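Local coordinates for transcriptional regulator, badm/rrf2 family (Thermincola potens, PDB 4CIC), which probably binds DNA as a dimeric Rrf2-family transcription factor of the IscR type, linked to the regulation of iron-sulfur cluster biogenesis, at residues G14-F19 / E37-S42; D20-F25 / D135-A140. The protein carries 3 engineered substitutions. One frame throughout, in Å; residues are numbered along the deposited sequence.

Interaction 1: G14-F19 / E37-S42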
ATOM      1  N   GLY A  14      -1.496 -15.257  -5.156  1.00 20.51           N
ATOM      2  CA  GLY A  14      -2.866 -15.550  -4.762  1.00 20.53           C
ATOM      3  C   GLY A  14      -3.863 -15.041  -5.787  1.00 21.89           C
ATOM      4  O   GLY A  14      -4.745 -15.785  -6.289  1.00 20.97           O
ATOM      5  N   VAL A  15      -3.696 -13.781  -6.156  1.00 18.77           N
ATOM      6  CA  VAL A  15      -4.569 -13.184  -7.156  1.00 18.00           C
ATOM      7  C   VAL A  15      -4.333 -13.787  -8.534  1.00 20.27           C
ATOM      8  O   VAL A  15      -5.304 -14.054  -9.243  1.00 20.45           O
ATOM      9  CB  VAL A  15      -4.439 -11.648  -7.163  1.00 20.57           C
ATOM     10  CG1 VAL A  15      -5.313 -11.029  -8.259  1.00 23.73           C
ATOM     11  CG2 VAL A  15      -4.855 -11.124  -5.802  1.00 21.30           C
ATOM     12  N   GLN A  16      -3.077 -14.019  -8.918  1.00 18.64           N
ATOM     13  CA  GLN A  16      -2.830 -14.652 -10.223  1.00 20.96           C
ATOM     14  C   GLN A  16      -3.515 -16.004 -10.321  1.00 20.17           C
ATOM     15  O   GLN A  16      -4.084 -16.340 -11.359  1.00 21.95           O
ATOM     16  CB  GLN A  16      -1.340 -14.869 -10.493  1.00 21.40           C
ATOM     17  CG  GLN A  16      -0.606 -13.643 -10.978  1.00 29.31           C
ATOM     18  CD  GLN A  16       0.823 -13.980 -11.372  1.00 42.75           C
ATOM     19  OE1 GLN A  16       1.717 -14.027 -10.529  1.00 56.34           O
ATOM     20  NE2 GLN A  16       1.038 -14.229 -12.653  1.00 42.90           N
ATOM     21  N   ALA A  17      -3.433 -16.797  -9.258  1.00 18.12           N
ATOM     22  CA  ALA A  17      -3.972 -18.163  -9.324  1.00 19.63           C
ATOM     23  C   ALA A  17      -5.498 -18.117  -9.365  1.00 19.39           C
ATOM     24  O   ALA A  17      -6.137 -18.888 -10.103  1.00 19.03           O
ATOM     25  CB  ALA A  17      -3.496 -18.962  -8.124  1.00 20.22           C
ATOM     26  N   MET A  18      -6.081 -17.193  -8.591  1.00 19.47           N
ATOM     27  CA  MET A  18      -7.536 -17.065  -8.559  1.00 18.28           C
ATOM     28  C   MET A  18      -8.037 -16.549  -9.888  1.00 20.36           C
ATOM     29  O   MET A  18      -9.093 -16.977 -10.363  1.00 19.05           O
ATOM     30  CB  MET A  18      -7.990 -16.147  -7.419  1.00 17.59           C
ATOM     31  CG  MET A  18      -7.775 -16.766  -6.025  1.00 17.14           C
ATOM     32  SD  MET A  18      -8.919 -18.175  -5.775  1.00 20.75           S
ATOM     33  CE  MET A  18     -10.492 -17.349  -5.770  1.00 19.09           C
ATOM     34  N   PHE A  19      -7.276 -15.654 -10.509  1.00 15.47           N
ATOM     35  CA  PHE A  19      -7.679 -15.145 -11.815  1.00 16.96           C
ATOM     36  C   PHE A  19      -7.590 -16.247 -12.876  1.00 22.33           C
ATOM     37  O   PHE A  19      -8.457 -16.359 -13.746  1.00 20.26           O
ATOM     38  CB  PHE A  19      -6.883 -13.903 -12.232  1.00 20.92           C
ATOM     39  CG  PHE A  19      -7.328 -13.342 -13.550  1.00 18.18           C
ATOM     40  CD1 PHE A  19      -8.603 -12.806 -13.693  1.00 21.29           C
ATOM     41  CD2 PHE A  19      -6.501 -13.398 -14.652  1.00 22.55           C
ATOM     42  CE1 PHE A  19      -9.042 -12.320 -14.935  1.00 19.48           C
ATOM     43  CE2 PHE A  19      -6.930 -12.924 -15.885  1.00 32.78           C
ATOM     44  CZ  PHE A  19      -8.201 -12.367 -16.016  1.00 24.83           C
ATOM     45  N   GLU A  37       1.959 -23.609 -14.672  1.00 26.42           N
ATOM     46  CA  GLU A  37       2.595 -23.500 -15.976  1.00 30.97           C
ATOM     47  C   GLU A  37       2.198 -22.199 -16.674  1.00 31.97           C
ATOM     48  O   GLU A  37       3.031 -21.518 -17.261  1.00 37.61           O
ATOM     49  CB  GLU A  37       2.204 -24.696 -16.855  1.00 29.36           C
ATOM     50  CG  GLU A  37       3.221 -25.047 -17.911  1.00 54.46           C
ATOM     51  CD  GLU A  37       4.229 -26.063 -17.417  1.00 73.09           C
ATOM     52  OE1 GLU A  37       3.800 -27.130 -16.922  1.00 75.22           O
ATOM     53  OE2 GLU A  37       5.447 -25.796 -17.516  1.00 83.47           O
ATOM     54  N   ARG A  38       0.917 -21.860 -16.616  1.00 24.20           N
ATOM     55  CA  ARG A  38       0.423 -20.689 -17.325  1.00 26.18           C
ATOM     56  C   ARG A  38       0.867 -19.404 -16.645  1.00 32.72           C
ATOM     57  O   ARG A  38       1.063 -18.388 -17.301  1.00 36.28           O
ATOM     58  CB  ARG A  38      -1.100 -20.705 -17.395  1.00 29.77           C
ATOM     59  CG  ARG A  38      -1.665 -21.675 -18.421  1.00 27.24           C
ATOM     60  CD  ARG A  38      -3.172 -21.505 -18.542  1.00 31.27           C
ATOM     61  NE  ARG A  38      -3.864 -21.926 -17.329  1.00 26.48           N
ATOM     62  CZ  ARG A  38      -4.266 -23.171 -17.095  1.00 29.33           C
ATOM     63  NH1 ARG A  38      -4.043 -24.120 -18.002  1.00 29.39           N
ATOM     64  NH2 ARG A  38      -4.899 -23.471 -15.964  1.00 25.27           N
ATOM     65  N   GLN A  39       1.007 -19.452 -15.328  1.00 32.03           N
ATOM     66  CA  GLN A  39       1.258 -18.235 -14.552  1.00 29.58           C
ATOM     67  C   GLN A  39       2.704 -18.059 -14.126  1.00 35.09           C
ATOM     68  O   GLN A  39       3.060 -17.040 -13.522  1.00 37.86           O
ATOM     69  CB  GLN A  39       0.339 -18.178 -13.326  1.00 25.30           C
ATOM     70  CG  GLN A  39      -1.151 -18.164 -13.668  1.00 26.00           C
ATOM     71  CD  GLN A  39      -1.526 -17.049 -14.627  1.00 34.49           C
ATOM     72  OE1 GLN A  39      -0.956 -15.956 -14.591  1.00 39.54           O
ATOM     73  NE2 GLN A  39      -2.484 -17.322 -15.496  1.00 35.82           N
ATOM     74  N   GLY A  40       3.538 -19.044 -14.438  1.00 31.97           N
ATOM     75  CA  GLY A  40       4.937 -19.006 -14.046  1.00 33.35           C
ATOM     76  C   GLY A  40       5.074 -19.001 -12.536  1.00 42.71           C
ATOM     77  O   GLY A  40       5.757 -18.152 -11.964  1.00 48.16           O
ATOM     78  N   LEU A  41       4.404 -19.945 -11.886  1.00 38.49           N
ATOM     79  CA  LEU A  41       4.456 -20.057 -10.433  1.00 30.78           C
ATOM     80  C   LEU A  41       5.097 -21.365 -10.037  1.00 36.38           C
ATOM     81  O   LEU A  41       5.017 -22.349 -10.772  1.00 37.38           O
ATOM     82  CB  LEU A  41       3.055 -20.008  -9.835  1.00 34.06           C
ATOM     83  CG  LEU A  41       2.129 -18.944 -10.415  1.00 38.94           C
ATOM     84  CD1 LEU A  41       0.745 -19.066  -9.811  1.00 38.71           C
ATOM     85  CD2 LEU A  41       2.714 -17.554 -10.189  1.00 39.60           C
ATOM     86  N   SER A  42       5.714 -21.392  -8.864  1.00 29.19           N
ATOM     87  CA  SER A  42       6.294 -22.627  -8.369  1.00 31.18           C
ATOM     88  C   SER A  42       5.161 -23.490  -7.855  1.00 29.03           C
ATOM     89  O   SER A  42       4.302 -23.018  -7.108  1.00 29.10           O
ATOM     90  CB  SER A  42       7.309 -22.355  -7.261  1.00 38.72           C
ATOM     91  OG  SER A  42       6.965 -23.048  -6.072  1.00 40.19           O
TER
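Gln16, on helix 9-23, reaches across to Gln39 and Leu41 at the turn of the helix-turn-helix motif, where helix 32-39 ends and the chain passes through Gly40 toward helix 43-55. Gln16 turns its CG beside the backbone N (chi1 -80°) and then runs extended, which carries its amide out between the two partners. Gln16 NE2 gives a weak hydrogen bond to Gln39 OE1 at 3.3 Å, bent at the hydrogen to 132°. The two amides stand nearly perpendicular, their planes 85° apart, and Gln16 NE2 also passes 3.6 Å from the backbone O of Gln39. The Gln39 chain folds at its second torsion, and its NE2 is held by Asp20, which leaves OE1 facing Gln16. Were Gln16 cut back to an alanine, Gln39 OE1 would probably lose this weak donor and a gap would be likely to open beside Leu41 CD2. Gly40, with positive phi, takes the chain out of helix 32-39, and Leu41 follows with its CB directed at helix 9-23; Ser42 then N-caps helix 43-55 through a bond from Tyr45 N to its OG. Thr113 of the second subunit packs on Gln16, so the contact borders the dimer interface. On the other branch of the Gln16 amide, its OE1 rests 3.7 Å from the methyl CD2 of Leu41.

Interaction 2: D20-F25 / D135-A140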
ATOM      1  N   ASP A  20      -6.538 -17.053 -12.814  1.00 17.57           N
ATOM      2  CA  ASP A  20      -6.429 -18.181 -13.756  1.00 18.76           C
ATOM      3  C   ASP A  20      -7.641 -19.097 -13.600  1.00 18.66           C
ATOM      4  O   ASP A  20      -8.261 -19.526 -14.605  1.00 20.41           O
ATOM      5  CB  ASP A  20      -5.111 -18.932 -13.527  1.00 22.44           C
ATOM      6  CG  ASP A  20      -4.887 -20.065 -14.536  1.00 24.70           C
ATOM      7  OD1 ASP A  20      -5.587 -21.095 -14.452  1.00 26.58           O
ATOM      8  OD2 ASP A  20      -3.992 -19.917 -15.407  1.00 31.73           O
ATOM      9  N   LEU A  21      -8.018 -19.410 -12.361  1.00 18.00           N
ATOM     10  CA  LEU A  21      -9.254 -20.178 -12.164  1.00 21.06           C
ATOM     11  C   LEU A  21     -10.500 -19.472 -12.718  1.00 20.54           C
ATOM     12  O   LEU A  21     -11.380 -20.111 -13.308  1.00 20.05           O
ATOM     13  CB  LEU A  21      -9.446 -20.521 -10.685  1.00 16.56           C
ATOM     14  CG  LEU A  21      -8.421 -21.501 -10.114  1.00 17.05           C
ATOM     15  CD1 LEU A  21      -8.539 -21.573  -8.595  1.00 23.35           C
ATOM     16  CD2 LEU A  21      -8.721 -22.894 -10.713  1.00 17.87           C
ATOM     17  N   ALA A  22     -10.579 -18.151 -12.561  1.00 17.48           N
ATOM     18  CA  ALA A  22     -11.705 -17.401 -13.137  1.00 19.39           C
ATOM     19  C   ALA A  22     -11.773 -17.553 -14.657  1.00 21.09           C
ATOM     20  O   ALA A  22     -12.868 -17.693 -15.242  1.00 20.91           O
ATOM     21  CB  ALA A  22     -11.625 -15.894 -12.745  1.00 18.02           C
ATOM     22  N   GLN A  23     -10.602 -17.525 -15.294  1.00 19.47           N
ATOM     23  CA  GLN A  23     -10.500 -17.675 -16.753  1.00 17.41           C
ATOM     24  C   GLN A  23     -10.930 -19.044 -17.222  1.00 20.27           C
ATOM     25  O   GLN A  23     -11.265 -19.211 -18.387  1.00 24.64           O
ATOM     26  CB  GLN A  23      -9.069 -17.434 -17.233  1.00 20.41           C
ATOM     27  CG  GLN A  23      -8.699 -15.950 -17.121  1.00 21.97           C
ATOM     28  CD  GLN A  23      -7.304 -15.641 -17.657  1.00 37.21           C
ATOM     29  OE1 GLN A  23      -6.296 -16.077 -17.095  1.00 36.08           O
ATOM     30  NE2 GLN A  23      -7.243 -14.873 -18.740  1.00 34.96           N
ATOM     31  N   HIS A  24     -10.920 -20.018 -16.320  1.00 18.64           N
ATOM     32  CA  HIS A  24     -11.316 -21.379 -16.704  1.00 21.19           C
ATOM     33  C   HIS A  24     -12.623 -21.841 -16.071  1.00 22.35           C
ATOM     34  O   HIS A  24     -12.994 -23.015 -16.186  1.00 23.70           O
ATOM     35  CB  HIS A  24     -10.190 -22.358 -16.353  1.00 23.33           C
ATOM     36  CG  HIS A  24      -8.947 -22.141 -17.157  1.00 24.57           C
ATOM     37  ND1 HIS A  24      -7.979 -21.235 -16.802  1.00 25.96           N
ATOM     38  CD2 HIS A  24      -8.526 -22.714 -18.314  1.00 24.13           C
ATOM     39  CE1 HIS A  24      -7.008 -21.250 -17.702  1.00 31.62           C
ATOM     40  NE2 HIS A  24      -7.319 -22.139 -18.629  1.00 28.43           N
ATOM     41  N   PHE A  25     -13.336 -20.926 -15.420  1.00 19.30           N
ATOM     42  CA  PHE A  25     -14.507 -21.271 -14.616  1.00 19.55           C
ATOM     43  C   PHE A  25     -15.582 -21.979 -15.434  1.00 23.19           C
ATOM     44  O   PHE A  25     -16.123 -22.980 -14.998  1.00 21.92           O
ATOM     45  CB  PHE A  25     -15.067 -20.008 -13.963  1.00 22.36           C
ATOM     46  CG  PHE A  25     -16.190 -20.252 -12.972  1.00 20.90           C
ATOM     47  CD1 PHE A  25     -16.053 -21.175 -11.949  1.00 25.35           C
ATOM     48  CD2 PHE A  25     -17.353 -19.509 -13.048  1.00 23.14           C
ATOM     49  CE1 PHE A  25     -17.090 -21.376 -11.034  1.00 27.10           C
ATOM     50  CE2 PHE A  25     -18.383 -19.672 -12.125  1.00 20.65           C
ATOM     51  CZ  PHE A  25     -18.252 -20.614 -11.120  1.00 24.21           C
ATOM     52  N   ASP A 135     -14.798  -8.468 -13.008  1.00 19.81           N
ATOM     53  CA  ASP A 135     -14.275  -7.236 -13.583  1.00 19.74           C
ATOM     54  C   ASP A 135     -12.937  -7.496 -14.276  1.00 24.96           C
ATOM     55  O   ASP A 135     -12.659  -6.958 -15.353  1.00 26.22           O
ATOM     56  CB  ASP A 135     -14.021  -6.200 -12.479  1.00 21.63           C
ATOM     57  CG  ASP A 135     -15.297  -5.603 -11.889  1.00 38.65           C
ATOM     58  OD1 ASP A 135     -16.269  -5.381 -12.630  1.00 33.74           O
ATOM     59  OD2 ASP A 135     -15.305  -5.319 -10.666  1.00 28.46           O
ATOM     60  N   MET A 136     -12.094  -8.293 -13.628  1.00 19.16           N
ATOM     61  CA  MET A 136     -10.798  -8.639 -14.200  1.00 18.92           C
ATOM     62  C   MET A 136     -10.965  -9.452 -15.500  1.00 19.50           C
ATOM     63  O   MET A 136     -10.256  -9.218 -16.484  1.00 20.98           O
ATOM     64  CB  MET A 136      -9.944  -9.383 -13.163  1.00 19.41           C
ATOM     65  CG  MET A 136      -9.489  -8.480 -11.960  1.00 18.77           C
ATOM     66  SD  MET A 136      -8.637  -9.477 -10.738  1.00 21.19           S
ATOM     67  CE  MET A 136      -7.093  -9.853 -11.552  1.00 19.88           C
ATOM     68  N   LEU A 137     -11.927 -10.363 -15.518  1.00 20.05           N
ATOM     69  CA  LEU A 137     -12.219 -11.097 -16.761  1.00 22.21           C
ATOM     70  C   LEU A 137     -12.617 -10.175 -17.913  1.00 24.99           C
ATOM     71  O   LEU A 137     -12.162 -10.348 -19.053  1.00 27.25           O
ATOM     72  CB  LEU A 137     -13.311 -12.146 -16.532  1.00 18.13           C
ATOM     73  CG  LEU A 137     -12.938 -13.384 -15.718  1.00 22.17           C
ATOM     74  CD1 LEU A 137     -14.189 -14.226 -15.443  1.00 22.03           C
ATOM     75  CD2 LEU A 137     -11.903 -14.220 -16.452  1.00 23.76           C
ATOM     76  N   LYS A 138     -13.486  -9.209 -17.621  1.00 26.55           N
ATOM     77  CA  LYS A 138     -13.858  -8.201 -18.609  1.00 28.46           C
ATOM     78  C   LYS A 138     -12.669  -7.379 -19.111  1.00 28.25           C
ATOM     79  O   LYS A 138     -12.507  -7.190 -20.324  1.00 30.48           O
ATOM     80  CB  LYS A 138     -14.951  -7.291 -18.062  1.00 34.08           C
ATOM     81  CG  LYS A 138     -16.265  -8.014 -17.855  1.00 34.06           C
ATOM     82  CD  LYS A 138     -17.293  -7.106 -17.215  1.00 49.03           C
ATOM     83  CE  LYS A 138     -18.620  -7.815 -17.080  1.00 54.65           C
ATOM     84  NZ  LYS A 138     -19.714  -6.885 -16.682  1.00 66.78           N
ATOM     85  N   ASP A 139     -11.845  -6.887 -18.187  1.00 27.88           N
ATOM     86  CA  ASP A 139     -10.655  -6.136 -18.572  1.00 32.78           C
ATOM     87  C   ASP A 139      -9.697  -6.971 -19.429  1.00 39.94           C
ATOM     88  O   ASP A 139      -9.141  -6.471 -20.410  1.00 37.38           O
ATOM     89  CB  ASP A 139      -9.945  -5.590 -17.335  1.00 31.73           C
ATOM     90  CG  ASP A 139     -10.687  -4.425 -16.710  1.00 56.53           C
ATOM     91  OD1 ASP A 139     -11.864  -4.203 -17.072  1.00 51.76           O
ATOM     92  OD2 ASP A 139     -10.094  -3.730 -15.856  1.00 65.34           O
ATOM     93  N   ALA A 140      -9.530  -8.240 -19.062  1.00 40.05           N
ATOM     94  CA  ALA A 140      -8.662  -9.163 -19.793  1.00 44.29           C
ATOM     95  C   ALA A 140      -9.110  -9.324 -21.236  1.00 45.58           C
ATOM     96  O   ALA A 140      -8.287  -9.469 -22.138  1.00 58.97           O
ATOM     97  CB  ALA A 140      -8.627 -10.526 -19.108  1.00 43.93           C
TER
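Leu137 of helix 133-143 packs its forked end against Ala22 and Gln23 of segment 20-25. Across the contact the touching is by van der Waals packing. The methyl of Ala22 sits against the fork of Leu137, about equally far from CG and both methyls, with Ala22 CB 4.1 Å from Leu137 CD2. The same fork meets two further atoms: Leu137 CD2 lies 3.7 Å from Gln23 CG, an aliphatic carbon of the extended Gln23 chain, while Leu137 CD1 comes to 3.7 Å from the backbone O of Ala22. Polar bonds stay within segment 20-25. His24 ND1 donates to Asp20 O at 2.8 Å, almost straight at 172°, with the oxygen lying in the imidazole plane. His24 N is bonded to Leu21 O and only weakly to that same Asp20 O; the ND1 bond probably limits the ring's rotation. One turn back along helix 9-23, Phe19 continues the apolar seam onto Met136, Leu137 and Ala140. Helix 133-143 thus packs against one flank of helix 9-23, with Thr113 of the second subunit packing on Met136, while Leu71 of strand 68-71 touches Ala22, and Ile35 of helix 32-39 and Val30 of the loop before it pack on Leu21.

Overall arrangement
Both contacts use helix 9-23, at successive stretches, and their centres lie 12 Å apart. Interaction 1 joins it to the helix-turn-helix motif in a surface contact made mostly by amides; interaction 2 joins it to helix 133-143, is partly buried, and relies on aliphatic carbon. Asp20 ties them together: from segment 20-25 its OD2 forms a salt bridge with Arg38 NE at 2.8 Å and accepts a probable hydrogen bond from Gln39 NE2. Phe19 makes a second link, apolar this time, from segment 14-19 to Met136. Both interactions also touch the second subunit, so neither lies far from the dimer interface.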